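Local structure of 6-phosphogluconate dehydrogenase, NAD-binding (Geobacter metallireducens, 3PEF) at residues A183-C186 and E187-L191; S279-F282 and K283-R287; P99-S102 and Q103-V107. The protein probably works as an NADP-dependent beta-hydroxyacid dehydrogenase, reducing succinic semialdehyde to gamma-hydroxybutyrate. The protein carries 2 engineered substitutions. All coordinates share one frame; numbering follows the deposited sequence. Where two conformers were deposited one is given.

Interaction 1. Residues A183-C186 and E187-L191; sequences ACFC and EGLAL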
# COMPACT_ATOMS: atom_id res chain seq x y z
N ALA A 183 -5.42 -8.30 9.07
CA ALA A 183 -5.74 -7.82 7.73
C ALA A 183 -5.38 -8.88 6.67
O ALA A 183 -6.17 -9.16 5.77
CB ALA A 183 -5.01 -6.51 7.44
N CYS A 184 -4.21 -9.48 6.81
CA CYS A 184 -3.77 -10.48 5.84
C CYS A 184 -4.64 -11.73 5.91
O CYS A 184 -5.03 -12.28 4.89
CB CYS A 184 -2.30 -10.84 6.06
SG CYS A 184 -1.20 -9.48 5.63
N PHE A 185 -4.92 -12.17 7.14
CA PHE A 185 -5.72 -13.36 7.40
C PHE A 185 -7.09 -13.21 6.74
O PHE A 185 -7.57 -14.12 6.06
CB PHE A 185 -5.85 -13.51 8.92
CG PHE A 185 -6.68 -14.69 9.39
CD1 PHE A 185 -6.37 -15.99 9.01
CD2 PHE A 185 -7.74 -14.49 10.28
CE1 PHE A 185 -7.11 -17.08 9.47
CE2 PHE A 185 -8.51 -15.58 10.75
CZ PHE A 185 -8.19 -16.87 10.35
N CYS A 186 -7.72 -12.05 6.92
CA CYS A 186 -9.02 -11.79 6.34
C CYS A 186 -8.99 -11.73 4.81
O CYS A 186 -9.88 -12.25 4.16
CB CYS A 186 -9.62 -10.51 6.93
SG CYS A 186 -10.05 -10.67 8.69
N GLU A 187 -7.96 -11.10 4.25
CA GLU A 187 -7.79 -11.11 2.81
C GLU A 187 -7.73 -12.55 2.30
O GLU A 187 -8.27 -12.86 1.26
CB GLU A 187 -6.55 -10.31 2.38
CG GLU A 187 -6.79 -8.83 2.31
CD GLU A 187 -5.62 -8.03 1.77
OE1 GLU A 187 -4.63 -8.64 1.28
OE2 GLU A 187 -5.68 -6.78 1.85
N GLY A 188 -7.07 -13.43 3.05
CA GLY A 188 -6.96 -14.82 2.66
C GLY A 188 -8.27 -15.60 2.72
O GLY A 188 -8.62 -16.35 1.81
N LEU A 189 -9.02 -15.42 3.79
CA LEU A 189 -10.33 -16.05 3.89
C LEU A 189 -11.29 -15.54 2.82
O LEU A 189 -12.11 -16.30 2.29
CB LEU A 189 -10.94 -15.79 5.25
CG LEU A 189 -10.23 -16.48 6.40
CD1 LEU A 189 -10.76 -15.94 7.73
CD2 LEU A 189 -10.44 -18.00 6.28
N ALA A 190 -11.19 -14.26 2.49
CA ALA A 190 -12.13 -13.67 1.54
C ALA A 190 -11.76 -14.12 0.14
O ALA A 190 -12.63 -14.43 -0.67
CB ALA A 190 -12.15 -12.15 1.65
N LEU A 191 -10.46 -14.16 -0.14
CA LEU A 191 -9.98 -14.66 -1.43
C LEU A 191 -10.40 -16.12 -1.61
O LEU A 191 -10.92 -16.50 -2.65
CB LEU A 191 -8.45 -14.55 -1.51
CG LEU A 191 -7.76 -15.08 -2.78
CD1 LEU A 191 -8.19 -14.32 -4.05
CD2 LEU A 191 -6.24 -15.01 -2.62

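Interaction 2. Residues S279-F282 and K283-R287; sequences SAIF and KTYER. Engineered in segment 283-287: Tyr285 (natural residue Ile).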
# COMPACT_ATOMS: atom_id res chain seq x y z
N SER A 279 -11.88 -8.02 14.20
CA SER A 279 -12.01 -8.99 13.12
C SER A 279 -13.12 -8.61 12.14
O SER A 279 -13.21 -9.19 11.07
CB SER A 279 -12.26 -10.40 13.67
OG SER A 279 -13.34 -10.39 14.59
N ALA A 280 -13.95 -7.63 12.51
CA ALA A 280 -14.97 -7.14 11.59
C ALA A 280 -14.40 -6.54 10.30
O ALA A 280 -15.12 -6.32 9.33
CB ALA A 280 -15.94 -6.15 12.29
N ILE A 281 -13.09 -6.26 10.29
CA ILE A 281 -12.46 -5.80 9.06
C ILE A 281 -12.76 -6.78 7.92
O ILE A 281 -12.81 -6.39 6.75
CB ILE A 281 -10.93 -5.57 9.23
CG1 ILE A 281 -10.36 -4.84 8.00
CG2 ILE A 281 -10.21 -6.87 9.52
CD1 ILE A 281 -8.84 -4.66 7.99
N PHE A 282 -12.99 -8.04 8.25
CA PHE A 282 -13.36 -9.04 7.24
C PHE A 282 -14.55 -8.61 6.37
O PHE A 282 -14.62 -8.96 5.19
CB PHE A 282 -13.70 -10.38 7.89
CG PHE A 282 -14.22 -11.41 6.91
CD1 PHE A 282 -13.33 -12.15 6.13
CD2 PHE A 282 -15.58 -11.63 6.76
CE1 PHE A 282 -13.79 -13.11 5.23
CE2 PHE A 282 -16.05 -12.59 5.86
CZ PHE A 282 -15.16 -13.33 5.09
N LYS A 283 -15.48 -7.87 6.97
CA LYS A 283 -16.72 -7.51 6.27
C LYS A 283 -16.52 -6.47 5.17
O LYS A 283 -17.35 -6.33 4.28
CB LYS A 283 -17.81 -7.06 7.26
CG LYS A 283 -18.39 -8.22 8.05
CD LYS A 283 -19.64 -7.81 8.83
CE LYS A 283 -19.30 -6.97 10.05
NZ LYS A 283 -20.53 -6.37 10.65
N THR A 284 -15.40 -5.74 5.24
CA THR A 284 -15.06 -4.81 4.17
C THR A 284 -14.50 -5.56 2.96
O THR A 284 -14.40 -5.00 1.87
CB THR A 284 -14.00 -3.79 4.63
OG1 THR A 284 -12.76 -4.47 4.86
CG2 THR A 284 -14.44 -3.11 5.92
N TYR A 285 -14.12 -6.82 3.15
CA TYR A 285 -13.49 -7.59 2.07
C TYR A 285 -14.50 -8.37 1.23
O TYR A 285 -14.14 -8.98 0.22
CB TYR A 285 -12.44 -8.56 2.60
CG TYR A 285 -11.13 -7.92 3.02
CD1 TYR A 285 -10.45 -7.07 2.16
CD2 TYR A 285 -10.58 -8.18 4.27
CE1 TYR A 285 -9.25 -6.48 2.54
CE2 TYR A 285 -9.39 -7.60 4.66
CZ TYR A 285 -8.72 -6.75 3.79
OH TYR A 285 -7.53 -6.18 4.19
N GLU A 286 -15.76 -8.34 1.64
CA GLU A 286 -16.78 -9.10 0.93
C GLU A 286 -18.14 -8.38 0.83
O GLU A 286 -19.15 -8.89 1.32
CB GLU A 286 -16.94 -10.47 1.58
CG GLU A 286 -17.22 -10.41 3.05
CD GLU A 286 -18.23 -11.45 3.48
OE1 GLU A 286 -19.12 -11.11 4.30
OE2 GLU A 286 -18.16 -12.59 2.97
N ARG A 287 -18.10 -7.11 0.34
CA ARG A 287 -19.26 -6.23 0.12
C ARG A 287 -20.00 -5.93 1.42
O ARG A 287 -19.46 -5.30 2.33
CB ARG A 287 -20.22 -6.86 -0.89
CG ARG A 287 -19.61 -7.06 -2.27
CD ARG A 287 -19.23 -5.77 -2.98
NE ARG A 287 -20.38 -4.90 -3.20
CZ ARG A 287 -21.23 -5.03 -4.20
NH1 ARG A 287 -21.07 -6.01 -5.09
NH2 ARG A 287 -22.25 -4.20 -4.33

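Interaction 3. Residues P99-S102 and Q103-V107; sequences PATS and QRIGV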
# COMPACT_ATOMS: atom_id res chain seq x y z
N PRO A 99 4.52 6.71 23.16
CA PRO A 99 5.57 6.98 24.14
C PRO A 99 5.56 8.43 24.62
O PRO A 99 5.74 8.66 25.81
CB PRO A 99 6.87 6.74 23.35
CG PRO A 99 6.49 5.84 22.24
CD PRO A 99 5.05 6.15 21.90
N ALA A 100 5.38 9.39 23.73
CA ALA A 100 5.50 10.77 24.19
C ALA A 100 4.36 11.15 25.13
O ALA A 100 4.53 11.95 26.06
CB ALA A 100 5.59 11.72 23.01
N THR A 101 3.18 10.57 24.90
CA THR A 101 2.08 10.82 25.82
C THR A 101 2.37 10.28 27.22
O THR A 101 2.23 11.00 28.20
CB THR A 101 0.78 10.20 25.31
OG1 THR A 101 0.38 10.89 24.12
CG2 THR A 101 -0.31 10.31 26.35
N SER A 102 2.79 9.03 27.32
CA SER A 102 3.03 8.46 28.64
C SER A 102 4.18 9.18 29.35
O SER A 102 4.13 9.39 30.56
CB SER A 102 3.27 6.96 28.56
OG SER A 102 4.48 6.69 27.89
N GLN A 103 5.20 9.59 28.60
CA GLN A 103 6.31 10.32 29.22
C GLN A 103 5.86 11.68 29.76
O GLN A 103 6.25 12.09 30.86
CB GLN A 103 7.46 10.49 28.22
CG GLN A 103 8.16 9.18 27.86
CD GLN A 103 9.10 9.33 26.67
OE1 GLN A 103 8.94 10.22 25.84
NE2 GLN A 103 10.08 8.44 26.58
N ARG A 104 5.03 12.37 28.98
CA ARG A 104 4.43 13.65 29.33
C ARG A 104 3.67 13.53 30.66
O ARG A 104 3.85 14.33 31.59
CB ARG A 104 3.44 14.01 28.21
CG ARG A 104 2.92 15.43 28.14
CD ARG A 104 2.10 15.61 26.85
NE ARG A 104 2.95 15.51 25.66
CZ ARG A 104 2.69 14.78 24.58
NH1 ARG A 104 1.58 14.06 24.49
NH2 ARG A 104 3.56 14.78 23.57
N ILE A 105 2.81 12.53 30.73
CA ILE A 105 2.04 12.29 31.92
C ILE A 105 2.95 12.00 33.12
O ILE A 105 2.80 12.59 34.20
CB ILE A 105 1.06 11.12 31.71
CG1 ILE A 105 -0.09 11.55 30.80
CG2 ILE A 105 0.53 10.65 33.04
CD1 ILE A 105 -0.85 10.38 30.17
N GLY A 106 3.88 11.08 32.93
CA GLY A 106 4.80 10.71 34.00
C GLY A 106 5.58 11.89 34.55
O GLY A 106 5.76 12.00 35.76
N VAL A 107 6.04 12.77 33.67
CA VAL A 107 6.77 13.96 34.10
C VAL A 107 5.90 14.90 34.91
O VAL A 107 6.34 15.44 35.94
CB VAL A 107 7.38 14.72 32.91
CG1 VAL A 107 7.91 16.09 33.38
CG2 VAL A 107 8.51 13.89 32.26
O HOH W 1 2.20 12.68 22.06

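Interaction 1. Residues A183-C186 and E187-L191
Leu189 lays one methyl, CD1, over a face of the Phe185 ring, one turn earlier in helix 166-194. The methyl carbon lies 4.0 Å from the ring centroid and 20° off the ring normal, which makes a CH-pi contact. It is displaced toward the rim, and Leu189 CD1 lies 3.8 Å from both Phe185 CE2 and Phe185 CZ. Two torsions bring the groups together. Phe185 holds CG anti to its backbone N (chi1 179°), which stands the ring out from the helix. Leu189 holds CG beside its backbone N (chi1 -68°), and CD1 then reaches back to the ring. Phe216 stacks on the Phe185 ring, and Leu203 and Ile223 add to the apolar packing from helices 199-208 and 214-224.

Glu187 leaves the helix on another side. Its extended chain passes the Ala183 carbonyl, with Glu187 CG 3.5 Å from Ala183 O. The carboxylate then goes to the second subunit: OE1 bonds to Ser258 OG and OE2 to Ala257 N there. The engineered Tyr285 probably bonds OE2 from within the subunit. Ala190 CB rests 3.4 Å from Cys186 O.

Regular backbone bonds run beneath these side chains. Glu187 N binds Ala183 O at 3.0 Å, and Gly188 N, Leu189 N and Ala190 N likewise bind the carbonyls four residues back. The chemistry is therefore divided by side. An apolar face of ring and methyl groups packs inside the subunit, while a buried carboxylate, probably charged, gets hydrogen-bond donors from across the interface and probably one from its own chain.

Interaction 2. Residues S279-F282 and K283-R287
Thr284 grips the carbonyl of Ile281 twice. Its hydroxyl donates, with OG1 2.7 Å from Ile281 O and in the carbonyl plane. Its amide donates too, Thr284 N lying 3.1 Å from Ile281 O but well above that plane. With chi1 at 68°, OG1 sits between the backbone N and the carbonyl carbon, which turns the hydroxyl back to the earlier carbonyl. Two more backbone bonds have the same three-residue spacing: Lys283 N to Ala280 O at 2.8 Å and Tyr285 N to Phe282 O at 3.0 Å.

The packing is mostly aromatic. Tyr285, an engineered residue, stands with one ring face under Thr284 OG1, which lies 4.2 Å above the plane of the Tyr285 ring. The Tyr285 ring also passes the Ile281 carbonyl obliquely. Phe282 has CG anti to its backbone N (chi1 175°), and its ring meets Glu286, with Phe282 CE2 3.4 Å from Glu286 CD. Ring and carboxylate planes are 41° apart, and Glu286 is poorly ordered. Phe282 also packs on Cys186, Glu193 and Ile223, and a serine here would probably open a gap where the ring packs on Cys186 and Ile223.

Charged ends reach outside the turn. Lys283 bends at chi3, crosses Ala280 CB with its CE, and carries NZ to a salt bridge with Glu276; it also makes a cation-pi contact with Phe273. Glu286 has a long, weak ion pair with Arg226.

Successive bonds to the third residue back are the pattern of 3-10 turns. Here they shape the C-terminal tail of the chain, which folds against helices 166-194 and 256-270 of the helical domain.

Interaction 3. Residues P99-S102 and Q103-V107
Ile105 N donates to Thr101 O at 3.0 Å, with a nearly straight N-H...O angle of 169°. Gln103, Arg104 and Gly106 make the matching bonds to Pro99, Ala100 and Ser102, and Gly106 N lies 2.9 Å from Ser102 O.

Arg104 folds back over this first turn of helix 99-111. A bend at chi3 (-66°) brings its guanidinium across the Ala100 carbonyl, with Ala100 O 3.7 Å above the centre of one face. In this conformer, one of two deposited, Arg104 NH1 donates to a water at 2.9 Å, and the water donates on to Thr101 OG1. The water lies at the guanidinium edge, in its plane. In the same conformer NH1 forms a salt bridge to Glu72, and Thr101 OG1 is bonded to Asp98.

Gln103 runs extended past the start of the helix, with its CG 3.2 Å from Pro99 O, and its NE2 bonds to Val164 O. Ser102 OG bonds to Glu118. The apolar contact is small: Thr101 CG2 and Ile105 CD1 lie side by side at 3.9 Å.

Helix 99-111 connects strand 90-93 to strand 115-122 as a beta-alpha-beta crossover of the Rossmann-type domain. Thr101 and Ile105 face helix 68-76, while Pro99 packs on helix 166-194.

Along the chain the order is interaction 3, interaction 1, interaction 2. Interaction 3 lies on helix 99-111 in the nucleotide-binding domain. The other two lie in the helical domain, on the opposite side of the chain's centre. Interactions 1 and 2 are neighbours, with centres 9 Å apart: the C-terminal tail runs against helix 166-194. The engineered Tyr285 probably hydrogen-bonds there, its OH 3.0 Å from Glu187 OE2. Interaction 3 is about 36 Å from interaction 1 and 35 Å from interaction 2, centre to centre, and touches neither. Helix 166-194 spans the gap, packing on Pro99 near one end and carrying interaction 1 farther along, and so joins the two domains.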